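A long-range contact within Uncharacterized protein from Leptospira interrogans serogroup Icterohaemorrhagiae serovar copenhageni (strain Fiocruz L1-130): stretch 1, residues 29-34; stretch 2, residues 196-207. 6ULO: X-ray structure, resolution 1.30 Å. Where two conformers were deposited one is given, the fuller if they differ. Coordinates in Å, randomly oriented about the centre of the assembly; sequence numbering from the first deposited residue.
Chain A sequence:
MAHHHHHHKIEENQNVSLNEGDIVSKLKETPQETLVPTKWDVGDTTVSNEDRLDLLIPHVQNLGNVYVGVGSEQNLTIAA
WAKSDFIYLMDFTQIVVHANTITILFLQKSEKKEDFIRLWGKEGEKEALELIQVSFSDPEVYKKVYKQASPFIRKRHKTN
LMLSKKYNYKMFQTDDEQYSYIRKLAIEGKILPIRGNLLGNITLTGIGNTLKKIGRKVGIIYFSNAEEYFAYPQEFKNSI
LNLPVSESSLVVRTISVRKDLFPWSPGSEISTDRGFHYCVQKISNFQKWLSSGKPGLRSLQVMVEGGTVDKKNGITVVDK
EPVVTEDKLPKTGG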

# COMPACT_ATOMS: atom_id res chain seq x y z
N GLU A 29 8.70 -3.49 16.00
CA GLU A 29 8.25 -2.96 17.28
C GLU A 29 7.75 -1.52 17.19
O GLU A 29 7.44 -0.93 18.23
CB GLU A 29 9.32 -3.12 18.36
CG GLU A 29 10.47 -2.15 18.20
CD GLU A 29 11.61 -2.38 19.20
OE1 GLU A 29 11.47 -3.20 20.14
OE2 GLU A 29 12.67 -1.74 19.04
N THR A 30 7.58 -0.98 15.99
CA THR A 30 7.10 0.40 15.89
C THR A 30 5.71 0.52 16.54
O THR A 30 4.90 -0.41 16.50
CB THR A 30 7.09 0.82 14.41
OG1 THR A 30 7.15 2.25 14.30
CG2 THR A 30 5.88 0.25 13.60
N PRO A 31 5.41 1.64 17.19
CA PRO A 31 4.15 1.73 17.94
C PRO A 31 2.93 1.61 17.04
O PRO A 31 2.90 2.14 15.93
CB PRO A 31 4.22 3.10 18.62
CG PRO A 31 5.62 3.60 18.47
CD PRO A 31 6.32 2.79 17.43
N GLN A 32 1.90 0.95 17.55
CA GLN A 32 0.65 0.76 16.82
C GLN A 32 -0.54 1.30 17.62
O GLN A 32 -0.44 1.60 18.81
CB GLN A 32 0.46 -0.73 16.47
CG GLN A 32 1.54 -1.30 15.56
CD GLN A 32 1.25 -2.73 15.17
OE1 GLN A 32 0.22 -3.03 14.59
NE2 GLN A 32 2.15 -3.63 15.53
N GLU A 33 -1.68 1.38 16.95
CA GLU A 33 -2.92 1.85 17.54
C GLU A 33 -3.90 0.70 17.74
O GLU A 33 -3.86 -0.33 17.04
CB GLU A 33 -3.56 2.93 16.66
CG GLU A 33 -2.72 4.20 16.67
CD GLU A 33 -2.96 5.12 15.49
OE1 GLU A 33 -3.93 4.93 14.69
OE2 GLU A 33 -2.16 6.06 15.36
N THR A 34 -4.80 0.88 18.68
CA THR A 34 -5.83 -0.11 18.94
C THR A 34 -6.93 0.05 17.91
O THR A 34 -7.44 1.15 17.71
CB THR A 34 -6.41 0.11 20.34
OG1 THR A 34 -5.37 0.03 21.32
CG2 THR A 34 -7.51 -0.91 20.64
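Stretch 2 (196-207) GNLLGNITLTGI

How does stretch 2 run past stretch 1, and where does the contact begin? Stretch 1 is an irregular segment without helix or strand, mostly extended from Thr-30 onward, while stretch 2 first forms a type I beta turn from Asn-197 to Gly-200 and then enters a helix at Thr-203. The two run in opposite senses along the contact: Thr-30 lies by Gly-206, Gln-32 by Thr-203, and Glu-33 reaches back to Gly-196 and Asn-197 while also holding the helix start. Glu-29, the first residue after a helix to leave helical phi/psi, makes no contact. Thr-30 is therefore the first to touch, its CA-to-CB bond pointing toward stretch 2 and its OG1 lying 3.3 Å from Gly-206 O, at an angle too poor for a hydrogen bond. A water links Thr-30 to another carbonyl of the helix: it accepts from Thr-30 OG1 at 2.6 Å and donates to Thr-203 O at 2.9 Å.

What does Pro-31 rest on? Its ring carbon CB packs against Ile-202 CG2 at 3.6 Å, an apolar contact between two exposed residues. Pro-31 also approaches the first turn of the helix, where its CD is 4.3 Å from Gly-206 CA. An ideal CB on Gly-206 would be tight against Pro-31 CD, at 3.2 Å, and would clash with Ile-202 O, at 2.9 Å. The carbonyl of Pro-31 also takes part: its O receives a CA-H...O contact from Thr-203 CA at 3.5 Å, and the same water donates to Pro-31 O at 2.7 Å, so the bridge joins both Thr-30 and Pro-31 to the helix.

Why does Gln-32 bring the backbones close while its side chain does not? Its CA-to-CB bond points away from stretch 2, so the main chain faces the partner, and the CA atoms of Gln-32 and Thr-203 are 4.9 Å apart. Gln-32 CA lies 3.4 Å from Thr-203 OG1, and Gln-32 O is 3.7 Å from Ile-202 CG2.

How does Glu-33 hold the loop and the start of the helix together? Its CA-to-CB bond points toward stretch 2, and the side chain, chi1 m and chi2 t, puts its carboxylate among backbone amides. Asn-197 N donates to Glu-33 OE1 at 2.8 Å, nearly straight at 168°. The other oxygen takes two amides: Thr-203 N donates to Glu-33 OE2 at 2.8 Å and Ile-202 N donates to Glu-33 OE2 at 3.0 Å, so one carboxylate ties the residue that opens the turn to the amides where the helix begins. A second water is a third donor to Glu-33 OE2, at 2.7 Å; it also donates to Asn-197 O at 2.8 Å and accepts from Leu-204 N at 2.9 Å. Gly-200 fits close by, its CA 3.6 Å from Glu-33 OE2; a CB there would fall 2.4 Å from that oxygen. The CA-to-CB bond of Thr-34 points away, and the contact ends.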

# COMPACT_ATOMS: atom_id res chain seq x y z
N GLY A 196 -2.95 1.28 12.14
CA GLY A 196 -2.81 2.72 12.26
C GLY A 196 -3.79 3.49 11.40
O GLY A 196 -4.05 3.10 10.24
N ASN A 197 -4.30 4.58 11.95
CA ASN A 197 -5.18 5.50 11.23
C ASN A 197 -4.32 6.60 10.64
O ASN A 197 -3.47 7.17 11.35
CB ASN A 197 -6.16 6.08 12.27
CG ASN A 197 -7.31 6.88 11.66
OD1 ASN A 197 -7.27 7.33 10.53
ND2 ASN A 197 -8.31 7.13 12.47
N LEU A 198 -4.56 6.95 9.38
CA LEU A 198 -3.92 8.16 8.83
C LEU A 198 -4.15 9.38 9.70
O LEU A 198 -3.30 10.28 9.75
CB LEU A 198 -4.44 8.47 7.43
CG LEU A 198 -4.11 7.45 6.34
CD1 LEU A 198 -4.86 7.79 5.08
CD2 LEU A 198 -2.61 7.42 6.09
N LEU A 199 -5.29 9.43 10.40
CA LEU A 199 -5.64 10.56 11.25
C LEU A 199 -5.33 10.31 12.72
O LEU A 199 -5.69 11.14 13.57
CB LEU A 199 -7.13 10.83 11.09
CG LEU A 199 -7.58 10.99 9.62
CD1 LEU A 199 -9.02 11.51 9.56
CD2 LEU A 199 -6.65 11.88 8.80
N GLY A 200 -4.67 9.20 13.04
CA GLY A 200 -4.26 8.88 14.40
C GLY A 200 -3.04 9.67 14.86
O GLY A 200 -2.43 10.44 14.12
N ASN A 201 -2.67 9.44 16.12
CA ASN A 201 -1.57 10.18 16.73
C ASN A 201 -0.41 9.30 17.18
O ASN A 201 0.52 9.80 17.83
CB ASN A 201 -2.04 11.12 17.85
CG ASN A 201 -2.68 10.39 19.06
OD1 ASN A 201 -2.57 9.18 19.20
ND2 ASN A 201 -3.34 11.15 19.94
N ILE A 202 -0.45 8.00 16.91
CA ILE A 202 0.63 7.11 17.33
C ILE A 202 1.37 6.51 16.14
O ILE A 202 2.59 6.61 16.04
CB ILE A 202 0.11 5.99 18.25
CG1 ILE A 202 -0.29 6.50 19.64
CG2 ILE A 202 1.16 4.90 18.43
CD1 ILE A 202 -1.12 5.50 20.43
N THR A 203 0.66 5.79 15.25
CA THR A 203 1.35 4.89 14.33
C THR A 203 2.14 5.63 13.26
O THR A 203 3.30 5.32 12.99
CB THR A 203 0.38 3.94 13.67
OG1 THR A 203 -0.35 3.28 14.71
CG2 THR A 203 1.15 2.91 12.84
N LEU A 204 1.52 6.58 12.57
CA LEU A 204 2.20 7.19 11.43
C LEU A 204 3.36 8.07 11.88
O LEU A 204 4.45 8.05 11.27
CB LEU A 204 1.18 7.90 10.54
CG LEU A 204 1.67 8.43 9.19
CD1 LEU A 204 2.35 7.33 8.35
CD2 LEU A 204 0.48 9.02 8.45
N THR A 205 3.18 8.80 13.00
CA THR A 205 4.30 9.50 13.60
C THR A 205 5.37 8.52 14.03
O THR A 205 6.57 8.76 13.83
CB THR A 205 3.82 10.34 14.78
OG1 THR A 205 3.22 11.52 14.26
CG2 THR A 205 5.00 10.77 15.69
N GLY A 206 4.95 7.36 14.57
CA GLY A 206 5.89 6.35 15.01
C GLY A 206 6.73 5.80 13.88
O GLY A 206 7.90 5.48 14.07
N ILE A 207 6.14 5.66 12.68
CA ILE A 207 6.93 5.18 11.54
C ILE A 207 8.07 6.14 11.27
O ILE A 207 9.22 5.73 11.07
CB ILE A 207 6.06 5.01 10.29
CG1 ILE A 207 5.13 3.81 10.45
CG2 ILE A 207 6.92 4.86 9.06
CD1 ILE A 207 4.08 3.74 9.31
O HOH W 1 4.78 3.37 14.46
O HOH W 2 -1.26 7.32 13.09